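Local coordinates for Lmo1499 protein (Listeria monocytogenes, PDB 4IIW), which probably acts as a peptidoglycan lytic transglycosylase of the MltG family, cutting nascent glycan strands internally and thereby ending their elongation, at residues I113-T118 with I297-G301; T141-F147 with A190-T195; K169-E173 with Y264-E268; Y175-Y181 with E196-T201; F222-S226 with M305-L309. All blocks are in the same frame, centred on the assembly; numbering follows the deposited sequence.

Contact 1 (I113-T118 with I297-G301)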
# COMPACT_ATOMS: atom_id res chain seq x y z
N ILE B 113 -16.03 6.01 43.57
CA ILE B 113 -15.18 5.15 44.40
C ILE B 113 -16.02 4.00 44.95
O ILE B 113 -16.85 4.19 45.85
CB ILE B 113 -14.53 5.93 45.57
CG1 ILE B 113 -13.70 7.11 45.05
CG2 ILE B 113 -13.67 5.01 46.39
CD1 ILE B 113 -12.54 6.72 44.16
N PRO B 114 -15.84 2.80 44.42
CA PRO B 114 -16.62 1.68 44.90
C PRO B 114 -16.12 1.06 46.21
O PRO B 114 -15.02 1.36 46.69
CB PRO B 114 -16.48 0.63 43.77
CG PRO B 114 -15.65 1.27 42.67
CD PRO B 114 -14.92 2.40 43.34
N GLU B 115 -16.96 0.20 46.77
CA GLU B 115 -16.65 -0.56 47.97
C GLU B 115 -15.56 -1.61 47.68
O GLU B 115 -15.41 -2.08 46.56
CB GLU B 115 -17.88 -1.33 48.40
CG GLU B 115 -19.09 -0.49 48.66
CD GLU B 115 -20.34 -1.33 48.79
OE1 GLU B 115 -20.25 -2.59 48.72
OE2 GLU B 115 -21.43 -0.74 48.96
N GLY B 116 -14.83 -1.99 48.72
CA GLY B 116 -13.79 -3.01 48.58
C GLY B 116 -12.52 -2.53 47.92
O GLY B 116 -11.67 -3.33 47.54
N TYR B 117 -12.39 -1.21 47.80
CA TYR B 117 -11.23 -0.60 47.20
C TYR B 117 -10.18 -0.18 48.22
O TYR B 117 -10.51 0.30 49.30
CB TYR B 117 -11.63 0.62 46.36
CG TYR B 117 -11.79 0.35 44.89
CD1 TYR B 117 -12.45 -0.79 44.46
CD2 TYR B 117 -11.34 1.26 43.93
CE1 TYR B 117 -12.61 -1.06 43.10
CE2 TYR B 117 -11.51 1.01 42.55
CZ TYR B 117 -12.14 -0.16 42.15
OH TYR B 117 -12.33 -0.47 40.83
N THR B 118 -8.92 -0.37 47.84
CA THR B 118 -7.77 0.02 48.63
C THR B 118 -7.34 1.41 48.21
O THR B 118 -7.79 1.91 47.18
CB THR B 118 -6.60 -0.89 48.33
OG1 THR B 118 -6.17 -0.68 46.96
CG2 THR B 118 -7.00 -2.35 48.52
N ILE B 297 -8.25 -3.20 55.39
CA ILE B 297 -7.58 -3.56 54.14
C ILE B 297 -8.30 -2.98 52.91
O ILE B 297 -7.94 -3.27 51.76
CB ILE B 297 -7.44 -5.07 53.98
CG1 ILE B 297 -8.82 -5.75 53.92
CG2 ILE B 297 -6.60 -5.63 55.11
CD1 ILE B 297 -8.77 -7.23 53.48
N SER B 298 -9.33 -2.17 53.16
CA SER B 298 -10.10 -1.54 52.09
C SER B 298 -11.20 -0.71 52.74
O SER B 298 -11.29 -0.68 53.96
CB SER B 298 -10.75 -2.59 51.19
OG SER B 298 -11.78 -3.25 51.90
N ASN B 299 -12.02 -0.05 51.93
CA ASN B 299 -13.18 0.66 52.46
C ASN B 299 -14.37 -0.32 52.44
O ASN B 299 -14.24 -1.42 51.93
CB ASN B 299 -13.47 1.97 51.71
CG ASN B 299 -13.69 1.77 50.24
OD1 ASN B 299 -13.82 0.64 49.75
ND2 ASN B 299 -13.75 2.87 49.52
N SER B 300 -15.51 0.09 53.01
CA SER B 300 -16.66 -0.80 53.15
C SER B 300 -17.98 -0.14 52.87
O SER B 300 -18.14 1.06 53.06
CB SER B 300 -16.72 -1.31 54.60
OG SER B 300 -15.54 -1.99 54.98
N GLY B 301 -18.94 -0.95 52.42
CA GLY B 301 -20.32 -0.51 52.14
C GLY B 301 -21.13 -0.62 53.42
O GLY B 301 -20.68 -1.22 54.38
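Asn299 reaches from loop 297-301 into the bend of loop 113-118 in the YceG-like domain, a worked example of one amide fixing the shape of a segment without helix or strand. Its CG lies between the backbone N and the carbonyl carbon (chi1 58°), which brings the amide against the Pro114-Tyr117 backbone. OD1 accepts from Tyr117 N at 3.0 Å, the N-H arriving from above the carbonyl plane, 36° out of it. ND2 makes a weak bond to Pro114 O and another hydrogen bond to Leu176 O, so both ends of the amide are engaged and its rotation is set. Tyr117 is gripped twice, because Asn299 N donates to Tyr117 O at 3.1 Å. Ser298 turns its OG onto Asn299 O (3.1 Å), and its CB packs on Gly116 C at 3.7 Å. Beyond the bend, the extended Glu115 side chain runs alongside Gly301, with OE2 3.4 Å from Gly301 CA. Thr118 and Gly301 are N-cap residues, so the contact joins the starts of helices 119-129 and 302-309. At the Thr118 end, the methyl CG2 lies 3.5 Å from Ile297 O.

Contact 2 (T141-F147 with A190-T195)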
# COMPACT_ATOMS: atom_id res chain seq x y z
N THR B 141 0.69 11.84 49.08
CA THR B 141 -0.18 12.70 49.86
C THR B 141 -0.95 11.86 50.86
O THR B 141 -1.05 12.20 52.03
CB THR B 141 -1.18 13.49 48.98
OG1 THR B 141 -0.49 14.41 48.12
CG2 THR B 141 -2.13 14.28 49.84
N MSE B 142 -1.50 10.75 50.39
CA MSE B 142 -2.26 9.85 51.24
C MSE B 142 -1.50 9.51 52.51
O MSE B 142 -2.06 9.57 53.59
CB MSE B 142 -2.64 8.56 50.48
CG MSE B 142 -3.82 8.75 49.52
SE MSE B 142 -4.11 7.34 48.21
CE MSE B 142 -5.85 7.92 47.54
N ASP B 143 -0.22 9.16 52.35
CA ASP B 143 0.63 8.73 53.48
C ASP B 143 1.49 9.85 54.07
O ASP B 143 2.30 9.60 54.96
CB ASP B 143 1.53 7.53 53.07
CG ASP B 143 0.73 6.20 52.89
OD1 ASP B 143 -0.51 6.23 52.69
OD2 ASP B 143 1.36 5.12 52.94
N ASP B 144 1.31 11.09 53.61
CA ASP B 144 2.12 12.21 54.13
C ASP B 144 1.81 12.49 55.62
O ASP B 144 0.67 12.79 55.99
CB ASP B 144 1.88 13.47 53.30
CG ASP B 144 2.70 14.65 53.77
OD1 ASP B 144 3.94 14.61 53.66
OD2 ASP B 144 2.10 15.65 54.25
N PRO B 145 2.82 12.37 56.49
CA PRO B 145 2.61 12.61 57.92
C PRO B 145 1.82 13.90 58.22
O PRO B 145 0.90 13.86 59.04
CB PRO B 145 4.04 12.70 58.48
CG PRO B 145 4.83 11.85 57.60
CD PRO B 145 4.20 11.94 56.22
N GLU B 146 2.18 15.01 57.57
CA GLU B 146 1.46 16.28 57.79
C GLU B 146 0.02 16.22 57.25
O GLU B 146 -0.89 16.78 57.85
CB GLU B 146 2.17 17.48 57.16
CG GLU B 146 3.46 17.95 57.86
CD GLU B 146 4.67 17.11 57.52
OE1 GLU B 146 4.77 16.61 56.36
OE2 GLU B 146 5.55 16.96 58.40
N PHE B 147 -0.20 15.56 56.12
CA PHE B 147 -1.56 15.47 55.64
C PHE B 147 -2.39 14.64 56.60
O PHE B 147 -3.52 15.01 56.92
CB PHE B 147 -1.66 14.91 54.22
CG PHE B 147 -3.09 14.83 53.74
CD1 PHE B 147 -3.79 15.98 53.43
CD2 PHE B 147 -3.75 13.62 53.67
CE1 PHE B 147 -5.13 15.93 53.02
CE2 PHE B 147 -5.09 13.56 53.26
CZ PHE B 147 -5.78 14.72 52.94
N ALA B 190 -4.93 16.74 45.16
CA ALA B 190 -5.15 15.45 45.75
C ALA B 190 -5.65 15.61 47.20
O ALA B 190 -6.53 14.85 47.65
CB ALA B 190 -3.86 14.61 45.70
N GLU B 191 -5.12 16.61 47.91
CA GLU B 191 -5.53 16.87 49.29
C GLU B 191 -7.01 17.22 49.38
O GLU B 191 -7.71 16.72 50.27
CB GLU B 191 -4.68 17.96 49.94
CG GLU B 191 -3.21 17.61 50.19
CD GLU B 191 -2.34 17.66 48.92
OE1 GLU B 191 -2.80 18.20 47.89
OE2 GLU B 191 -1.18 17.19 48.98
N GLN B 192 -7.49 18.08 48.48
CA GLN B 192 -8.91 18.46 48.50
C GLN B 192 -9.79 17.25 48.31
O GLN B 192 -10.77 17.06 49.01
CB GLN B 192 -9.26 19.50 47.42
CG GLN B 192 -10.76 19.80 47.37
CD GLN B 192 -11.20 20.94 46.42
OE1 GLN B 192 -12.41 21.14 46.26
NE2 GLN B 192 -10.25 21.65 45.78
N ILE B 193 -9.42 16.42 47.33
CA ILE B 193 -10.19 15.24 46.99
C ILE B 193 -10.22 14.23 48.14
O ILE B 193 -11.30 13.77 48.55
CB ILE B 193 -9.59 14.56 45.77
CG1 ILE B 193 -9.71 15.50 44.56
CG2 ILE B 193 -10.30 13.23 45.50
CD1 ILE B 193 -9.03 14.99 43.28
N ILE B 194 -9.05 13.89 48.65
CA ILE B 194 -8.96 12.95 49.74
C ILE B 194 -9.77 13.48 50.93
O ILE B 194 -10.51 12.74 51.56
CB ILE B 194 -7.49 12.68 50.12
CG1 ILE B 194 -6.77 12.04 48.92
CG2 ILE B 194 -7.38 11.76 51.32
CD1 ILE B 194 -5.26 12.15 48.98
N THR B 195 -9.67 14.77 51.20
CA THR B 195 -10.41 15.34 52.32
C THR B 195 -11.90 15.09 52.16
O THR B 195 -12.56 14.74 53.13
CB THR B 195 -10.14 16.85 52.51
OG1 THR B 195 -8.75 17.04 52.81
CG2 THR B 195 -11.00 17.45 53.67
O HOH W 1 0.44 16.37 51.28
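Thr141, in the last turn of helix 135-143, and Glu191, in the first turn of helix 190-204, bring their backbones to 6.8 Å (CA to CA), while the chain turns at Asp144 and enters helix 145-154. Asp144 is the N-cap of that next helix: its OD2 accepts from Phe147 N at 3.0 Å. This short connection shows how a helix-helix break can present side chains from two helices to a third. Phe147 supplies the largest of them. With CG anti to the backbone N (chi1 -180°), its ring projects toward helix 190-204 and meets Ile194 edge-on, CE2 to CG2 at 3.5 Å; Thr195 OG1 also lies at the ring edge, while Glu191 CG approaches CD1 at an intermediate slant (3.7 Å). Thr141 CG2 sits over one face, toward the rim. The Glu191 chain is bent at chi2 (76°), which brings OE2 to 3.0 Å from Thr141 OG1; that hydroxyl also bonds to Asp137 O in its own helix. A water donates to Glu191 OE2 (2.9 Å) and to Asp144 OD2, bridging the two carboxylates, the Asp144 side only weakly. Buried beside Ile194, Met142, a selenomethionine, lays CG against Ile194 CD1 at 3.7 Å. Its side chain continues onto Leu119, Ile122 and Ile126, and Ile193 also touches Ile126, so helix 119-129 packs on both partners, while Thr195 meets Tyr155 beyond the end of helix 145-154.

Contact 3 (K169-E173 with Y264-E268)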
# COMPACT_ATOMS: atom_id res chain seq x y z
N LYS B 169 0.33 -0.23 57.34
CA LYS B 169 0.99 0.10 56.07
C LYS B 169 0.65 1.51 55.60
O LYS B 169 1.54 2.30 55.31
CB LYS B 169 0.60 -0.86 54.96
CG LYS B 169 1.39 -2.12 54.85
CD LYS B 169 1.10 -2.71 53.47
CE LYS B 169 2.04 -3.79 53.06
NZ LYS B 169 1.71 -4.16 51.66
N HIS B 170 -0.65 1.80 55.48
CA HIS B 170 -1.11 3.10 55.00
C HIS B 170 -2.16 3.68 55.94
O HIS B 170 -3.30 3.28 55.93
CB HIS B 170 -1.67 2.98 53.58
CG HIS B 170 -0.74 2.30 52.62
ND1 HIS B 170 0.49 2.82 52.28
CD2 HIS B 170 -0.87 1.15 51.91
CE1 HIS B 170 1.09 2.02 51.42
NE2 HIS B 170 0.28 1.00 51.17
N PRO B 171 -1.77 4.66 56.74
CA PRO B 171 -2.64 5.21 57.77
C PRO B 171 -4.13 5.39 57.44
O PRO B 171 -4.97 5.03 58.25
CB PRO B 171 -1.99 6.56 58.07
CG PRO B 171 -0.56 6.31 57.81
CD PRO B 171 -0.52 5.43 56.63
N LEU B 172 -4.46 5.91 56.25
CA LEU B 172 -5.87 6.18 55.90
C LEU B 172 -6.56 5.03 55.17
O LEU B 172 -7.69 5.18 54.68
CB LEU B 172 -5.97 7.49 55.09
CG LEU B 172 -5.46 8.74 55.82
CD1 LEU B 172 -5.40 9.94 54.89
CD2 LEU B 172 -6.32 9.09 57.02
N GLU B 173 -5.92 3.88 55.11
CA GLU B 173 -6.54 2.74 54.46
C GLU B 173 -7.87 2.52 55.16
O GLU B 173 -7.92 2.42 56.37
CB GLU B 173 -5.65 1.49 54.57
CG GLU B 173 -6.10 0.36 53.68
CD GLU B 173 -5.79 0.59 52.20
OE1 GLU B 173 -4.60 0.57 51.81
OE2 GLU B 173 -6.74 0.77 51.42
N TYR B 264 -3.55 -8.24 50.76
CA TYR B 264 -3.29 -6.86 51.10
C TYR B 264 -1.87 -6.72 51.68
O TYR B 264 -1.19 -5.73 51.41
CB TYR B 264 -4.32 -6.31 52.07
CG TYR B 264 -4.05 -4.87 52.41
CD1 TYR B 264 -4.43 -3.85 51.55
CD2 TYR B 264 -3.40 -4.53 53.59
CE1 TYR B 264 -4.18 -2.51 51.85
CE2 TYR B 264 -3.13 -3.20 53.90
CZ TYR B 264 -3.53 -2.20 53.03
OH TYR B 264 -3.27 -0.90 53.34
N ALA B 265 -1.44 -7.71 52.45
CA ALA B 265 -0.10 -7.73 53.02
C ALA B 265 0.95 -7.61 51.92
O ALA B 265 1.94 -6.89 52.07
CB ALA B 265 0.13 -9.00 53.82
N LEU B 266 0.73 -8.33 50.81
CA LEU B 266 1.64 -8.31 49.66
C LEU B 266 1.40 -7.11 48.75
O LEU B 266 2.08 -6.97 47.73
CB LEU B 266 1.46 -9.57 48.83
CG LEU B 266 1.79 -10.92 49.46
CD1 LEU B 266 1.37 -12.01 48.51
CD2 LEU B 266 3.26 -11.04 49.80
N GLY B 267 0.44 -6.25 49.10
CA GLY B 267 0.11 -5.09 48.28
C GLY B 267 -0.07 -5.55 46.86
O GLY B 267 0.52 -5.00 45.93
N GLU B 268 -0.91 -6.57 46.69
CA GLU B 268 -1.12 -7.18 45.39
C GLU B 268 -2.61 -7.40 45.13
O GLU B 268 -3.32 -7.92 45.99
CB GLU B 268 -0.35 -8.51 45.37
CG GLU B 268 -0.02 -9.08 44.01
CD GLU B 268 0.85 -10.33 44.13
OE1 GLU B 268 1.06 -10.81 45.26
OE2 GLU B 268 1.33 -10.83 43.08
O HOH W 2 -2.60 -0.21 55.54
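Lys169 stretches from a loop to the C-terminal end of helix 259-265, which finishes in a Schellman motif at Gly267, and shows how a long side chain can add bonds to carbonyls at a helix end. Its CB lies above the rim of the His170 ring and 4.2 Å from Tyr264 OH. CG carries the extended chain onward, and CD passes obliquely by the Tyr264 ring. CE comes to 3.3 Å from Ala265 O, and NZ completes the reach with a hydrogen bond to that same oxygen at 2.8 Å, approaching from well above the carbonyl plane (59° out of it). A weak second bond goes from NZ to Tyr264 O, which also accepts from Gly267 N inside the motif. The tyrosine returns the connection, its ring pointing back to the His170-Glu173 type I turn. There His170 CD2 lies 3.5 Å from Tyr264 OH, while His170 ND1 is hydrogen-bonded to Asp143 OD2. Glu173 OE2 accepts from Leu119 N, which ties the carboxylate to the start of helix 119-129. The other carboxylate oxygen, OE1, lies at the edge of the Tyr264 ring and accepts from Tyr264 OH at 2.5 Å on its anti side.

Contact 4 (Y175-Y181 with E196-T201). With SO4 (sulfate ion), chain O.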
# COMPACT_ATOMS: atom_id res chain seq x y z
N TYR B 175 -10.40 4.70 55.33
CA TYR B 175 -11.03 5.97 55.73
C TYR B 175 -11.56 6.85 54.59
O TYR B 175 -12.12 7.90 54.84
CB TYR B 175 -10.08 6.74 56.63
CG TYR B 175 -9.91 6.11 57.99
CD1 TYR B 175 -8.99 5.09 58.20
CD2 TYR B 175 -10.67 6.54 59.06
CE1 TYR B 175 -8.83 4.52 59.47
CE2 TYR B 175 -10.51 5.98 60.33
CZ TYR B 175 -9.60 4.98 60.53
OH TYR B 175 -9.47 4.44 61.80
N LEU B 176 -11.38 6.42 53.36
CA LEU B 176 -11.92 7.14 52.19
C LEU B 176 -13.21 6.43 51.76
O LEU B 176 -13.18 5.35 51.18
CB LEU B 176 -10.88 7.17 51.07
CG LEU B 176 -9.68 8.10 51.32
CD1 LEU B 176 -9.05 7.89 52.66
CD2 LEU B 176 -8.67 7.94 50.21
N TYR B 177 -14.35 7.05 52.06
CA TYR B 177 -15.67 6.44 51.85
C TYR B 177 -16.01 6.18 50.38
O TYR B 177 -15.66 6.99 49.51
CB TYR B 177 -16.74 7.36 52.47
CG TYR B 177 -18.09 6.71 52.70
CD1 TYR B 177 -18.30 5.85 53.78
CD2 TYR B 177 -19.18 6.98 51.86
CE1 TYR B 177 -19.54 5.24 54.00
CE2 TYR B 177 -20.44 6.38 52.09
CZ TYR B 177 -20.60 5.51 53.16
OH TYR B 177 -21.82 4.91 53.38
N PRO B 178 -16.68 5.05 50.10
CA PRO B 178 -17.12 4.78 48.76
C PRO B 178 -18.42 5.54 48.43
O PRO B 178 -19.42 5.37 49.10
CB PRO B 178 -17.34 3.26 48.75
CG PRO B 178 -17.59 2.89 50.13
CD PRO B 178 -17.01 3.94 51.02
N ALA B 179 -18.36 6.38 47.41
CA ALA B 179 -19.47 7.20 46.96
C ALA B 179 -19.06 7.86 45.65
O ALA B 179 -17.99 7.57 45.11
CB ALA B 179 -19.82 8.26 48.01
N THR B 180 -19.91 8.73 45.14
CA THR B 180 -19.63 9.47 43.92
C THR B 180 -19.34 10.87 44.35
O THR B 180 -20.10 11.42 45.11
CB THR B 180 -20.81 9.45 42.96
OG1 THR B 180 -21.02 8.11 42.53
CG2 THR B 180 -20.55 10.31 41.74
N TYR B 181 -18.23 11.43 43.90
CA TYR B 181 -17.84 12.78 44.28
C TYR B 181 -17.68 13.62 43.02
O TYR B 181 -17.39 13.06 41.97
CB TYR B 181 -16.49 12.74 45.00
CG TYR B 181 -16.46 11.83 46.19
CD1 TYR B 181 -16.18 10.47 46.05
CD2 TYR B 181 -16.70 12.33 47.47
CE1 TYR B 181 -16.16 9.63 47.15
CE2 TYR B 181 -16.67 11.50 48.58
CZ TYR B 181 -16.41 10.16 48.42
OH TYR B 181 -16.38 9.35 49.53
N GLU B 196 -12.44 15.23 50.96
CA GLU B 196 -13.88 15.00 50.79
C GLU B 196 -14.28 13.56 51.08
O GLU B 196 -15.37 13.31 51.59
CB GLU B 196 -14.36 15.40 49.39
CG GLU B 196 -14.33 16.89 49.17
CD GLU B 196 -15.28 17.63 50.09
OE1 GLU B 196 -16.51 17.39 50.01
OE2 GLU B 196 -14.81 18.48 50.87
N MSE B 197 -13.40 12.63 50.80
CA MSE B 197 -13.68 11.23 51.05
C MSE B 197 -13.60 10.95 52.54
O MSE B 197 -14.41 10.15 53.07
CB MSE B 197 -12.72 10.34 50.28
CG MSE B 197 -12.77 10.56 48.77
SE MSE B 197 -11.49 9.44 47.81
CE MSE B 197 -11.86 10.07 46.02
N VAL B 198 -12.66 11.59 53.23
CA VAL B 198 -12.56 11.39 54.67
C VAL B 198 -13.79 12.02 55.36
O VAL B 198 -14.34 11.46 56.31
CB VAL B 198 -11.24 11.95 55.25
CG1 VAL B 198 -11.27 11.91 56.76
CG2 VAL B 198 -10.05 11.15 54.73
N LYS B 199 -14.25 13.15 54.85
CA LYS B 199 -15.44 13.80 55.37
C LYS B 199 -16.67 12.93 55.16
O LYS B 199 -17.53 12.86 56.03
CB LYS B 199 -15.62 15.18 54.71
CG LYS B 199 -17.02 15.75 54.83
CD LYS B 199 -17.05 17.24 54.65
CE LYS B 199 -16.39 17.71 53.40
NZ LYS B 199 -16.42 19.20 53.33
N ALA B 200 -16.77 12.28 54.01
CA ALA B 200 -17.91 11.41 53.76
C ALA B 200 -17.95 10.28 54.81
O ALA B 200 -19.02 9.93 55.31
CB ALA B 200 -17.86 10.83 52.35
N THR B 201 -16.78 9.73 55.15
CA THR B 201 -16.74 8.66 56.13
C THR B 201 -17.29 9.19 57.45
O THR B 201 -18.18 8.59 58.03
CB THR B 201 -15.31 8.10 56.34
OG1 THR B 201 -14.86 7.43 55.15
CG2 THR B 201 -15.27 7.13 57.55
S SO4 O . -23.45 8.45 46.48
O1 SO4 O . -23.88 9.37 47.53
O2 SO4 O . -22.17 8.92 45.96
O3 SO4 O . -23.29 7.11 47.03
O4 SO4 O . -24.44 8.42 45.42
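Leu176 CB meets Met197 CB at 3.7 Å in the tight heart of a contact where the loop leading into strand 180-181, the partner of strand 111-112, lies along helix 190-204. Here side chains pack directly, and Leu176 CD1 also reaches Val198 CG2. Met197, a selenomethionine, runs extended beneath Tyr181, whose ring receives CG over one face in a CH-pi contact (4.0 Å to the centroid); its SE, farther out and oblique, adds a Met-aromatic contact. Ala200 CB fits at the edge of the same ring, 3.5 Å from Tyr181 OH, and also touches Tyr177 CB. The Tyr177 side chain starts toward the helix but, with chi1 at -163°, leads away, its ring lying between Pro178 CD and Ala200 O. The middle of the loop is looser. Pro178 to Thr180 bulge away from the helix before Tyr181 returns to it; Thr180 N meets a sulfate ion, probably from the crystallisation liquor, at a doubtful length, and Thr180 OG1 makes a weak bond to Lys327 of the second subunit. Lys199 and Glu196 pair with each other on the partly exposed helix side. Chemically, two polar links hold the loop: Thr201 OG1 donates to Tyr175 O at 2.8 Å, and Tyr177 N donates to Met197 O at 3.3 Å, nearly straight at 171°. Thr201 N reaches Met197 O from the opposite face, so Tyr175 O and Tyr177 N find partners on the helix without its own Thr201 N to Met197 O bond being given up.

Contact 5 (F222-S226 with M305-L309)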
# COMPACT_ATOMS: atom_id res chain seq x y z
N PHE B 222 -13.72 -0.99 64.17
CA PHE B 222 -14.96 -1.06 63.41
C PHE B 222 -14.71 -1.16 61.92
O PHE B 222 -15.23 -2.04 61.26
CB PHE B 222 -15.80 0.19 63.71
CG PHE B 222 -17.00 0.35 62.82
CD1 PHE B 222 -17.94 -0.66 62.70
CD2 PHE B 222 -17.24 1.57 62.18
CE1 PHE B 222 -19.07 -0.49 61.91
CE2 PHE B 222 -18.37 1.75 61.40
CZ PHE B 222 -19.29 0.71 61.27
N LEU B 223 -13.90 -0.25 61.40
CA LEU B 223 -13.61 -0.25 59.97
C LEU B 223 -12.73 -1.43 59.58
O LEU B 223 -12.78 -1.87 58.43
CB LEU B 223 -12.98 1.07 59.53
CG LEU B 223 -13.92 2.27 59.72
CD1 LEU B 223 -13.20 3.57 59.41
CD2 LEU B 223 -15.14 2.10 58.85
N THR B 224 -11.96 -1.96 60.52
CA THR B 224 -11.13 -3.12 60.23
C THR B 224 -12.02 -4.34 59.97
O THR B 224 -11.89 -5.02 58.91
CB THR B 224 -10.14 -3.38 61.35
OG1 THR B 224 -9.26 -2.25 61.48
CG2 THR B 224 -9.32 -4.63 61.06
N MSE B 225 -12.93 -4.62 60.90
CA MSE B 225 -13.88 -5.73 60.71
C MSE B 225 -14.67 -5.56 59.47
O MSE B 225 -14.85 -6.51 58.72
CB MSE B 225 -14.91 -5.85 61.83
CG MSE B 225 -14.71 -7.03 62.68
SE MSE B 225 -14.92 -8.73 61.74
CE MSE B 225 -14.43 -9.73 63.32
N SER B 226 -15.20 -4.37 59.29
CA SER B 226 -16.00 -4.11 58.12
C SER B 226 -15.25 -4.51 56.86
O SER B 226 -15.82 -5.19 56.02
CB SER B 226 -16.41 -2.63 58.05
OG SER B 226 -17.24 -2.31 59.15
N MSE B 305 -20.68 -2.71 57.14
CA MSE B 305 -20.64 -1.99 58.40
C MSE B 305 -21.71 -2.52 59.36
O MSE B 305 -21.40 -2.74 60.52
CB MSE B 305 -20.73 -0.49 58.17
CG MSE B 305 -19.44 0.08 57.62
SE MSE B 305 -19.57 1.97 57.24
CE MSE B 305 -17.81 2.23 56.45
N GLU B 306 -22.94 -2.72 58.88
CA GLU B 306 -23.99 -3.31 59.72
C GLU B 306 -23.58 -4.67 60.25
O GLU B 306 -23.83 -4.98 61.41
CB GLU B 306 -25.32 -3.52 58.98
CG GLU B 306 -26.46 -2.58 59.36
CD GLU B 306 -27.83 -3.22 59.05
OE1 GLU B 306 -28.85 -2.80 59.65
OE2 GLU B 306 -27.88 -4.17 58.24
N ALA B 307 -22.97 -5.47 59.39
CA ALA B 307 -22.53 -6.80 59.78
C ALA B 307 -21.53 -6.73 60.94
O ALA B 307 -21.58 -7.54 61.86
CB ALA B 307 -21.92 -7.52 58.60
N ALA B 308 -20.64 -5.74 60.90
CA ALA B 308 -19.62 -5.60 61.92
C ALA B 308 -20.22 -5.28 63.27
O ALA B 308 -19.80 -5.81 64.27
CB ALA B 308 -18.58 -4.51 61.52
N LEU B 309 -21.21 -4.39 63.29
CA LEU B 309 -21.86 -3.99 64.54
C LEU B 309 -22.99 -4.90 64.99
O LEU B 309 -23.27 -5.01 66.18
CB LEU B 309 -22.42 -2.57 64.42
CG LEU B 309 -21.41 -1.44 64.38
CD1 LEU B 309 -22.14 -0.12 64.32
CD2 LEU B 309 -20.50 -1.50 65.61
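The helices carrying Ser226 and Met305 cross at a steep 113°, the axes of the two short segments passing 8.5 Å apart, and these two residues have the nearest CA atoms (5.1 Å). Such a crossing limits the meeting to a few residues on each side, and small ones occupy the middle. Ser226 folds its OG back to Phe222 O (2.9 Å), a carbonyl that already takes Ser226 N from the opposite face. With its hydroxyl thus satisfied inside its own helix, the serine can lie against nonpolar atoms: OG is 3.5 Å from both Met305 CA and Ala308 CB. No hydrogen bond joins the two segments. Phe222 covers one flank, where a chi1 of 170° swings the ring away from its backbone N and across the crossing. Its CE1 lies 3.5 Å from Leu309 CG, Met305 O sits at the ring edge, and CZ meets Met305 CB at 3.6 Å. Met305 is a selenomethionine, extended past CG; its SE makes an oblique Met-aromatic contact with the ring and its CE ends 3.6 Å from Leu223 CD2. On the other flank Met225 CB rests on Ala308 CB at 3.9 Å. Beyond the pair, Met225 continues into Phe246, Tyr247 and Leu250 of helix 239-251, while Leu212 of helix 209-215 packs on both Phe222 and Leu309, so further helices flank the crossing between 219-232 and 302-309.

How the contacts relate
Contact 1 is in touch with contacts 3, 4 and 5: its centre is 10 Å from that of contact 4 and 12 Å from those of contacts 3 and 5. Besides the asparagine bond, Ile113 N to Ala179 O (2.9 Å) is a probable hydrogen bond from contact 1 to contact 4, while Ser300 packs on Ser226 and Met305 of contact 5. Contacts 2 and 4 share helix 190-204; Asp143 joins contact 2 to His170 of contact 3. Glu232, predicted to be important for catalysis, is about 7 Å from Ile297, 9 Å from Met225 and 11 Å from Tyr264, side chain to side chain, whereas contacts 2 and 4 lie away from it.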